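Local coordinates for protein spectinomycin phosphotransferase (Legionella pneumophila, PDB 3I1A) that phosphorylates the antibiotic spectinomycin, probably with a nucleotide as phosphate donor, and so confers resistance to it, at residues A[61-66]-A[231-235]; A[77-81]-A[98-102]; A[157-162]-A[175-179]. One frame throughout, in Å; residues are numbered along the deposited sequence.

Contact 1: A[61-66]-A[231-235]; sequences INLSII and WDEPM. With MES (2-(N-morpholino)-ethanesulfonic acid), chain C.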
loop_
_atom_site.group_PDB
_atom_site.type_symbol
_atom_site.label_atom_id
_atom_site.label_comp_id
_atom_site.label_asym_id
_atom_site.label_seq_id
_atom_site.Cartn_x
_atom_site.Cartn_y
_atom_site.Cartn_z
ATOM N N ILE A 61 1.837 13.571 -5.079
ATOM C CA ILE A 61 2.908 13.159 -4.177
ATOM C C ILE A 61 3.646 11.936 -4.736
ATOM O O ILE A 61 4.865 11.839 -4.597
ATOM C CB ILE A 61 2.372 12.895 -2.738
ATOM C CG1 ILE A 61 3.547 12.653 -1.787
ATOM C CG2 ILE A 61 1.413 11.715 -2.733
ATOM C CD1 ILE A 61 4.493 13.808 -1.683
ATOM N N ASN A 62 2.920 11.019 -5.375
ATOM C CA ASN A 62 3.556 9.836 -5.952
ATOM C C ASN A 62 4.701 10.231 -6.879
ATOM O O ASN A 62 5.797 9.698 -6.767
ATOM C CB ASN A 62 2.538 8.994 -6.727
ATOM C CG ASN A 62 3.191 7.995 -7.675
ATOM O OD1 ASN A 62 3.287 8.244 -8.880
ATOM N ND2 ASN A 62 3.642 6.866 -7.136
ATOM N N LEU A 63 4.455 11.180 -7.773
ATOM C CA LEU A 63 5.485 11.580 -8.723
ATOM C C LEU A 63 6.648 12.293 -8.059
ATOM O O LEU A 63 7.793 12.122 -8.456
ATOM C CB LEU A 63 4.869 12.436 -9.841
ATOM C CG LEU A 63 3.823 11.649 -10.654
ATOM C CD1 LEU A 63 3.057 12.593 -11.567
ATOM C CD2 LEU A 63 4.507 10.564 -11.466
ATOM N N SER A 64 6.357 13.098 -7.045
ATOM C CA SER A 64 7.413 13.810 -6.328
ATOM C C SER A 64 8.337 12.822 -5.626
ATOM O O SER A 64 9.558 12.949 -5.675
ATOM C CB SER A 64 6.811 14.746 -5.283
ATOM O OG SER A 64 7.834 15.417 -4.564
ATOM N N ILE A 65 7.747 11.832 -4.967
ATOM C CA ILE A 65 8.549 10.849 -4.251
ATOM C C ILE A 65 9.291 9.905 -5.190
ATOM O O ILE A 65 10.432 9.571 -4.920
ATOM C CB ILE A 65 7.676 10.069 -3.255
ATOM C CG1 ILE A 65 7.202 11.039 -2.171
ATOM C CG2 ILE A 65 8.464 8.924 -2.619
ATOM C CD1 ILE A 65 8.344 11.779 -1.462
ATOM N N ILE A 66 8.643 9.506 -6.283
ATOM C CA ILE A 66 9.256 8.615 -7.267
ATOM C C ILE A 66 10.479 9.325 -7.831
ATOM O O ILE A 66 11.529 8.706 -8.013
ATOM C CB ILE A 66 8.273 8.292 -8.440
ATOM C CG1 ILE A 66 7.159 7.359 -7.954
ATOM C CG2 ILE A 66 9.020 7.656 -9.606
ATOM C CD1 ILE A 66 7.658 6.049 -7.406
ATOM N N TRP A 231 3.313 3.554 -4.729
ATOM C CA TRP A 231 3.871 4.711 -4.059
ATOM C C TRP A 231 2.866 5.853 -4.040
ATOM O O TRP A 231 3.245 7.026 -4.038
ATOM C CB TRP A 231 5.153 5.128 -4.787
ATOM C CG TRP A 231 6.273 4.205 -4.482
ATOM C CD1 TRP A 231 6.725 3.139 -5.232
ATOM C CD2 TRP A 231 7.041 4.209 -3.282
ATOM N NE1 TRP A 231 7.730 2.487 -4.549
ATOM C CE2 TRP A 231 7.938 3.126 -3.351
ATOM C CE3 TRP A 231 7.051 5.028 -2.146
ATOM C CZ2 TRP A 231 8.836 2.843 -2.326
ATOM C CZ3 TRP A 231 7.939 4.743 -1.127
ATOM C CH2 TRP A 231 8.821 3.662 -1.223
ATOM N N ASP A 232 1.578 5.502 -3.996
ATOM C CA ASP A 232 0.511 6.516 -4.007
ATOM C C ASP A 232 0.340 7.291 -2.709
ATOM O O ASP A 232 -0.040 8.448 -2.730
ATOM C CB ASP A 232 -0.840 5.886 -4.378
ATOM C CG ASP A 232 -0.939 5.551 -5.850
ATOM O OD1 ASP A 232 -0.162 6.139 -6.633
ATOM O OD2 ASP A 232 -1.793 4.711 -6.226
ATOM N N GLU A 233 0.624 6.664 -1.579
ATOM C CA GLU A 233 0.451 7.364 -0.316
ATOM C C GLU A 233 1.600 7.192 0.677
ATOM O O GLU A 233 1.396 6.649 1.758
ATOM C CB GLU A 233 -0.859 6.901 0.330
ATOM C CG GLU A 233 -2.081 7.125 -0.532
ATOM C CD GLU A 233 -2.802 8.410 -0.186
ATOM O OE1 GLU A 233 -2.169 9.490 -0.274
ATOM O OE2 GLU A 233 -3.999 8.340 0.180
ATOM N N PRO A 234 2.815 7.629 0.313
ATOM C CA PRO A 234 3.956 7.501 1.231
ATOM C C PRO A 234 3.713 8.478 2.385
ATOM O O PRO A 234 2.736 9.220 2.359
ATOM C CB PRO A 234 5.150 7.897 0.362
ATOM C CG PRO A 234 4.562 8.914 -0.593
ATOM C CD PRO A 234 3.212 8.289 -0.942
ATOM N N MET A 235 4.605 8.512 3.369
ATOM C CA MET A 235 4.411 9.401 4.524
ATOM C C MET A 235 5.694 9.543 5.346
ATOM O O MET A 235 6.686 8.865 5.073
ATOM C CB MET A 235 3.324 8.829 5.443
ATOM C CG MET A 235 3.761 7.594 6.243
ATOM S SD MET A 235 2.470 6.826 7.269
ATOM C CE MET A 235 2.023 8.198 8.355
HETATM O O1 MES C . 2.748 -1.037 -13.925
HETATM C C2 MES C . 3.888 -1.590 -13.263
HETATM C C3 MES C . 3.864 -1.144 -11.786
HETATM N N4 MES C . 3.942 0.392 -11.748
HETATM C C5 MES C . 2.767 0.977 -12.513
HETATM C C6 MES C . 2.798 0.423 -13.945
HETATM C C7 MES C . 3.948 0.923 -10.324
HETATM C C8 MES C . 4.292 2.407 -10.261
HETATM S S MES C . 4.341 2.953 -8.575
HETATM O O1S MES C . 3.050 2.709 -7.951
HETATM O O2S MES C . 4.675 4.385 -8.600
HETATM O O3S MES C . 5.393 2.166 -7.981
#
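This contact lies beside the metal site of a protein-kinase-like fold, where the N-lobe helix 61-71 meets the loop just after D230, which binds Mg(2+) in another structure of this protein; the metal is absent here. The helix start packs on segment 231-235. N62 ND2 donates a hydrogen bond to W231 O at 3.1 Å. N62 ND2 also donates to MES O2S at 3.1 Å. W231 N adds a weak bond to MES O1S at 3.3 Å. MES probably comes from the crystallisation liquor. Its sulfonate sits against N62 and W231. Most of the rest is apolar packing. I66 CD1 meets W231 CG at 3.7 Å, and I65 CG1 meets P234 CG at 3.7 Å. I61 CG2 instead rests on the backbone at D232 O, 3.6 Å away. Outside the two segments, W231 NE1 hydrogen-bonds to I228 O and the ring stacks edge-to-face with H210. An N-lobe helix set against the metal-binding aspartate loop is characteristic of the kinase-like fold of aminoglycoside phosphotransferases.

Contact 2: A[77-81]-A[98-102]; sequences IIFPI and IAYPF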
loop_
_atom_site.group_PDB
_atom_site.type_symbol
_atom_site.label_atom_id
_atom_site.label_comp_id
_atom_site.label_asym_id
_atom_site.label_seq_id
_atom_site.Cartn_x
_atom_site.Cartn_y
_atom_site.Cartn_z
ATOM N N ILE A 77 12.610 0.169 -8.180
ATOM C CA ILE A 77 11.328 0.813 -8.429
ATOM C C ILE A 77 11.025 0.692 -9.931
ATOM O O ILE A 77 11.945 0.757 -10.761
ATOM C CB ILE A 77 11.419 2.323 -8.093
ATOM C CG1 ILE A 77 11.763 2.507 -6.614
ATOM C CG2 ILE A 77 10.125 3.027 -8.471
ATOM C CD1 ILE A 77 11.747 3.949 -6.174
ATOM N N ILE A 78 9.760 0.516 -10.291
ATOM C CA ILE A 78 9.418 0.458 -11.703
ATOM C C ILE A 78 9.142 1.920 -11.999
ATOM O O ILE A 78 8.056 2.422 -11.713
ATOM C CB ILE A 78 8.173 -0.379 -11.981
ATOM C CG1 ILE A 78 8.463 -1.844 -11.629
ATOM C CG2 ILE A 78 7.792 -0.258 -13.476
ATOM C CD1 ILE A 78 7.228 -2.722 -11.618
ATOM N N PHE A 79 10.149 2.608 -12.539
ATOM C CA PHE A 79 10.039 4.033 -12.852
ATOM C C PHE A 79 9.330 4.309 -14.161
ATOM O O PHE A 79 9.337 3.483 -15.080
ATOM C CB PHE A 79 11.415 4.694 -12.974
ATOM C CG PHE A 79 12.214 4.690 -11.705
ATOM C CD1 PHE A 79 13.262 3.776 -11.518
ATOM C CD2 PHE A 79 11.926 5.602 -10.701
ATOM C CE1 PHE A 79 14.019 3.780 -10.335
ATOM C CE2 PHE A 79 12.669 5.612 -9.519
ATOM C CZ PHE A 79 13.723 4.694 -9.339
ATOM N N PRO A 80 8.705 5.493 -14.261
ATOM C CA PRO A 80 8.007 5.874 -15.484
ATOM C C PRO A 80 9.042 6.015 -16.583
ATOM O O PRO A 80 10.233 6.215 -16.300
ATOM C CB PRO A 80 7.436 7.255 -15.162
ATOM C CG PRO A 80 7.193 7.210 -13.702
ATOM C CD PRO A 80 8.399 6.420 -13.155
ATOM N N ILE A 81 8.584 5.904 -17.824
ATOM C CA ILE A 81 9.453 6.116 -18.976
ATOM C C ILE A 81 9.669 7.642 -18.993
ATOM O O ILE A 81 8.729 8.401 -18.754
ATOM C CB ILE A 81 8.736 5.695 -20.290
ATOM C CG1 ILE A 81 8.445 4.190 -20.287
ATOM C CG2 ILE A 81 9.584 6.081 -21.508
ATOM C CD1 ILE A 81 9.675 3.329 -20.121
ATOM N N ILE A 98 1.397 9.605 -17.624
ATOM C CA ILE A 98 2.511 8.922 -16.936
ATOM C C ILE A 98 2.664 7.650 -17.717
ATOM O O ILE A 98 1.736 6.832 -17.761
ATOM C CB ILE A 98 2.197 8.482 -15.485
ATOM C CG1 ILE A 98 1.541 9.610 -14.686
ATOM C CG2 ILE A 98 3.510 8.095 -14.803
ATOM C CD1 ILE A 98 2.477 10.657 -14.240
ATOM N N ALA A 99 3.822 7.458 -18.339
ATOM C CA ALA A 99 4.025 6.259 -19.141
ATOM C C ALA A 99 4.991 5.275 -18.478
ATOM O O ALA A 99 6.013 5.677 -17.922
ATOM C CB ALA A 99 4.543 6.661 -20.517
ATOM N N TYR A 100 4.623 3.994 -18.521
ATOM C CA TYR A 100 5.434 2.906 -17.969
ATOM C C TYR A 100 5.556 1.744 -18.928
ATOM O O TYR A 100 4.702 1.528 -19.803
ATOM C CB TYR A 100 4.821 2.302 -16.695
ATOM C CG TYR A 100 4.690 3.216 -15.520
ATOM C CD1 TYR A 100 3.527 3.950 -15.317
ATOM C CD2 TYR A 100 5.718 3.323 -14.579
ATOM C CE1 TYR A 100 3.378 4.770 -14.196
ATOM C CE2 TYR A 100 5.589 4.142 -13.460
ATOM C CZ TYR A 100 4.419 4.859 -13.272
ATOM O OH TYR A 100 4.268 5.657 -12.157
ATOM N N PRO A 101 6.630 0.960 -18.774
ATOM C CA PRO A 101 6.764 -0.191 -19.663
ATOM C C PRO A 101 5.672 -1.146 -19.132
ATOM O O PRO A 101 5.420 -1.171 -17.926
ATOM C CB PRO A 101 8.188 -0.677 -19.373
ATOM C CG PRO A 101 8.396 -0.284 -17.933
ATOM C CD PRO A 101 7.806 1.107 -17.901
ATOM N N PHE A 102 5.003 -1.884 -20.016
ATOM C CA PHE A 102 3.949 -2.815 -19.594
ATOM C C PHE A 102 4.614 -4.111 -19.131
ATOM O O PHE A 102 4.934 -4.986 -19.936
ATOM C CB PHE A 102 2.990 -3.097 -20.759
ATOM C CG PHE A 102 1.632 -3.577 -20.327
ATOM C CD1 PHE A 102 0.673 -3.933 -21.271
ATOM C CD2 PHE A 102 1.308 -3.679 -18.976
ATOM C CE1 PHE A 102 -0.593 -4.385 -20.875
ATOM C CE2 PHE A 102 0.044 -4.130 -18.572
ATOM C CZ PHE A 102 -0.906 -4.483 -19.526
HETATM O O HOH W 1 6.850 4.439 -10.427
HETATM O O HOH W 2 6.120 9.069 -17.970
#
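One direct hydrogen bond joins the two backbones: I81 N donates to A99 O at a short 2.6 Å. The end-to-end directions of 78-81 and 98-101 are 109° apart, so the loop crosses the strand instead of extending the sheet. Two waters add bridges. Water 2 accepts from A99 N and donates to I81 O, both at 2.8 Å. Water 1 donates to I78 O at 2.7 Å and accepts a weak bond from Y100 OH at 3.3 Å. I78 O also lies 3.5 Å from Y100 CE2, at the ring edge. The apolar contacts centre on P80 and Y100. P80 CB lies over one face of the Y100 ring, and P80 CG comes within 3.5 Å of Y100 CE2. I81 CD1 packs on P101 CD at 3.7 Å. P101 contacts ADP and AMP in other structures of this protein; neither is bound here. Strand 95-101 pairs with strand 48-55 through I98 with K52 and Y100 with F50. The loop also meets helix 61-71, where F79 and P80 touch I66.

Contact 3: A[157-162]-A[175-179]; sequences FYNQIE and KSFFN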
loop_
_atom_site.group_PDB
_atom_site.type_symbol
_atom_site.label_atom_id
_atom_site.label_comp_id
_atom_site.label_asym_id
_atom_site.label_seq_id
_atom_site.Cartn_x
_atom_site.Cartn_y
_atom_site.Cartn_z
ATOM N N PHE A 157 -19.010 0.350 16.628
ATOM C CA PHE A 157 -19.626 -0.926 16.227
ATOM C C PHE A 157 -20.160 -1.715 17.415
ATOM O O PHE A 157 -21.125 -2.464 17.277
ATOM C CB PHE A 157 -18.633 -1.864 15.508
ATOM C CG PHE A 157 -18.132 -1.370 14.169
ATOM C CD1 PHE A 157 -18.712 -0.273 13.522
ATOM C CD2 PHE A 157 -17.082 -2.037 13.543
ATOM C CE1 PHE A 157 -18.254 0.142 12.286
ATOM C CE2 PHE A 157 -16.615 -1.622 12.291
ATOM C CZ PHE A 157 -17.201 -0.534 11.664
ATOM N N TYR A 158 -19.524 -1.563 18.577
ATOM C CA TYR A 158 -19.902 -2.310 19.770
ATOM C C TYR A 158 -21.400 -2.454 20.014
ATOM O O TYR A 158 -21.905 -3.563 20.203
ATOM C CB TYR A 158 -19.239 -1.686 21.003
ATOM C CG TYR A 158 -17.718 -1.811 21.000
ATOM C CD1 TYR A 158 -16.946 -1.061 21.885
ATOM C CD2 TYR A 158 -17.062 -2.699 20.139
ATOM C CE1 TYR A 158 -15.554 -1.186 21.920
ATOM C CE2 TYR A 158 -15.665 -2.839 20.162
ATOM C CZ TYR A 158 -14.917 -2.078 21.059
ATOM O OH TYR A 158 -13.540 -2.226 21.123
ATOM N N ASN A 159 -22.106 -1.336 19.995
ATOM C CA ASN A 159 -23.529 -1.389 20.253
ATOM C C ASN A 159 -24.359 -1.879 19.071
ATOM O O ASN A 159 -25.504 -2.287 19.252
ATOM C CB ASN A 159 -24.028 -0.022 20.740
ATOM C CG ASN A 159 -23.528 0.309 22.139
ATOM O OD1 ASN A 159 -23.131 -0.578 22.892
ATOM N ND2 ASN A 159 -23.556 1.587 22.492
ATOM N N GLN A 160 -23.788 -1.840 17.870
ATOM C CA GLN A 160 -24.497 -2.288 16.675
ATOM C C GLN A 160 -24.508 -3.816 16.519
ATOM O O GLN A 160 -25.270 -4.355 15.727
ATOM C CB GLN A 160 -23.867 -1.659 15.429
ATOM C CG GLN A 160 -23.792 -0.147 15.450
ATOM C CD GLN A 160 -23.191 0.388 14.170
ATOM O OE1 GLN A 160 -23.682 0.083 13.076
ATOM N NE2 GLN A 160 -22.114 1.175 14.291
ATOM N N ILE A 161 -23.668 -4.516 17.272
ATOM C CA ILE A 161 -23.605 -5.965 17.173
ATOM C C ILE A 161 -24.874 -6.648 17.705
ATOM O O ILE A 161 -25.045 -7.855 17.566
ATOM C CB ILE A 161 -22.352 -6.509 17.917
ATOM C CG1 ILE A 161 -21.090 -5.869 17.329
ATOM C CG2 ILE A 161 -22.250 -8.033 17.774
ATOM C CD1 ILE A 161 -21.036 -5.921 15.785
ATOM N N GLU A 162 -25.771 -5.848 18.272
ATOM C CA GLU A 162 -27.027 -6.338 18.837
ATOM C C GLU A 162 -27.993 -6.865 17.776
ATOM O O GLU A 162 -28.027 -6.377 16.640
ATOM C CB GLU A 162 -27.725 -5.217 19.618
ATOM C CG GLU A 162 -26.930 -4.646 20.786
ATOM C CD GLU A 162 -27.662 -3.510 21.492
ATOM O OE1 GLU A 162 -28.782 -3.736 22.002
ATOM O OE2 GLU A 162 -27.115 -2.389 21.540
ATOM N N LYS A 175 -22.080 -10.154 12.445
ATOM C CA LYS A 175 -22.300 -9.898 13.865
ATOM C C LYS A 175 -21.978 -11.130 14.715
ATOM O O LYS A 175 -21.418 -11.001 15.804
ATOM C CB LYS A 175 -23.739 -9.452 14.107
ATOM C CG LYS A 175 -24.023 -8.041 13.580
ATOM C CD LYS A 175 -25.420 -7.594 13.969
ATOM C CE LYS A 175 -25.734 -6.210 13.432
ATOM N NZ LYS A 175 -27.081 -5.803 13.854
ATOM N N SER A 176 -22.339 -12.312 14.213
ATOM C CA SER A 176 -22.068 -13.557 14.920
ATOM C C SER A 176 -20.567 -13.758 15.069
ATOM O O SER A 176 -20.079 -14.122 16.142
ATOM C CB SER A 176 -22.655 -14.753 14.160
ATOM O OG SER A 176 -24.069 -14.742 14.201
ATOM N N PHE A 177 -19.840 -13.513 13.983
ATOM C CA PHE A 177 -18.394 -13.682 13.983
ATOM C C PHE A 177 -17.747 -12.649 14.911
ATOM O O PHE A 177 -16.802 -12.958 15.631
ATOM C CB PHE A 177 -17.808 -13.509 12.574
ATOM C CG PHE A 177 -16.338 -13.824 12.502
ATOM C CD1 PHE A 177 -15.895 -15.131 12.364
ATOM C CD2 PHE A 177 -15.395 -12.809 12.643
ATOM C CE1 PHE A 177 -14.524 -15.427 12.368
ATOM C CE2 PHE A 177 -14.038 -13.088 12.648
ATOM C CZ PHE A 177 -13.597 -14.399 12.510
ATOM N N PHE A 178 -18.241 -11.420 14.860
ATOM C CA PHE A 178 -17.704 -10.331 15.710
ATOM C C PHE A 178 -17.910 -10.725 17.167
ATOM O O PHE A 178 -17.000 -10.677 18.004
ATOM C CB PHE A 178 -18.476 -9.039 15.428
ATOM C CG PHE A 178 -17.799 -7.782 15.935
ATOM C CD1 PHE A 178 -17.172 -6.904 15.041
ATOM C CD2 PHE A 178 -17.804 -7.466 17.297
ATOM C CE1 PHE A 178 -16.564 -5.724 15.487
ATOM C CE2 PHE A 178 -17.197 -6.286 17.760
ATOM C CZ PHE A 178 -16.577 -5.412 16.849
ATOM N N ASN A 179 -19.133 -11.126 17.475
ATOM C CA ASN A 179 -19.437 -11.522 18.825
ATOM C C ASN A 179 -18.527 -12.689 19.272
ATOM O O ASN A 179 -18.000 -12.672 20.399
ATOM C CB ASN A 179 -20.925 -11.871 18.896
ATOM C CG ASN A 179 -21.389 -12.169 20.298
ATOM O OD1 ASN A 179 -21.571 -13.330 20.664
ATOM N ND2 ASN A 179 -21.570 -11.125 21.100
#
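K175 opens the helical side of this contact and supplies its polar part. Its side chain is fully extended beyond chi1, which carries the amine to the turn formed by 157-162. K175 NZ donates to E162 O at 3.0 Å and makes a weak bond to Q160 O, also at 3.0 Å. The charge has its main partner in D167, which forms a salt bridge with it. The lysine thus ties together two backbone carbonyls and an acid from the connection between the helices. Its aliphatic part packs too: K175 CD lies 3.6 Å from I161 O, and K175 CB lies 4.2 Å from I161 CG2.

S176 and F177 face elsewhere. F177 packs on helix 303-315 and meets F317 edge-to-face.

F178 comes next and is the main apolar partner. I161 lies over one face of its ring. I161 CD1 is 4.0 Å from the ring centroid and 20° off the normal, a CH-pi contact. I161 CG1 comes within 3.7 Å of F178 CD2. Two aromatic residues complete the cluster: F157 CD2 is 4.2 Å from F178 CE1, and Y158 CD2 is 4.3 Å from F178 CZ.

N179 ends the segment with a light touch, its CB 4.2 Å from I161 CG2.

This is a helix-loop-helix arrangement in the helical part, far from the nucleotide and metal sites. The segment at the end of helix 149-157 packs back against helix 169-180, the next in the chain. On helix 274-297, L297 touches F157, Q160 and K175. Helix 182-198 covers another part, where I185 meets F178 and V189 meets Y158.

Overall arrangement
Contacts 1 and 2 adjoin, with centres about 14 Å apart. The first links the N-lobe helix to the metal-site loop; the second links the loop that follows this helix to the strand carrying P101. They share one apolar layer: L63 CD1 lies 3.4 Å from I98 CD1, and I66 CG2 lies 3.8 Å from P80 CD. They border both the nucleotide and the Mg(2+) sites, which are empty of these ligands here. The MES bound at contact 1 is also about 4 Å from the I78 side chain. Contact 3 is remote, its centre about 37 Å from that of contact 1 and about 45 Å from that of contact 2. It belongs to the helical part, away from these sites.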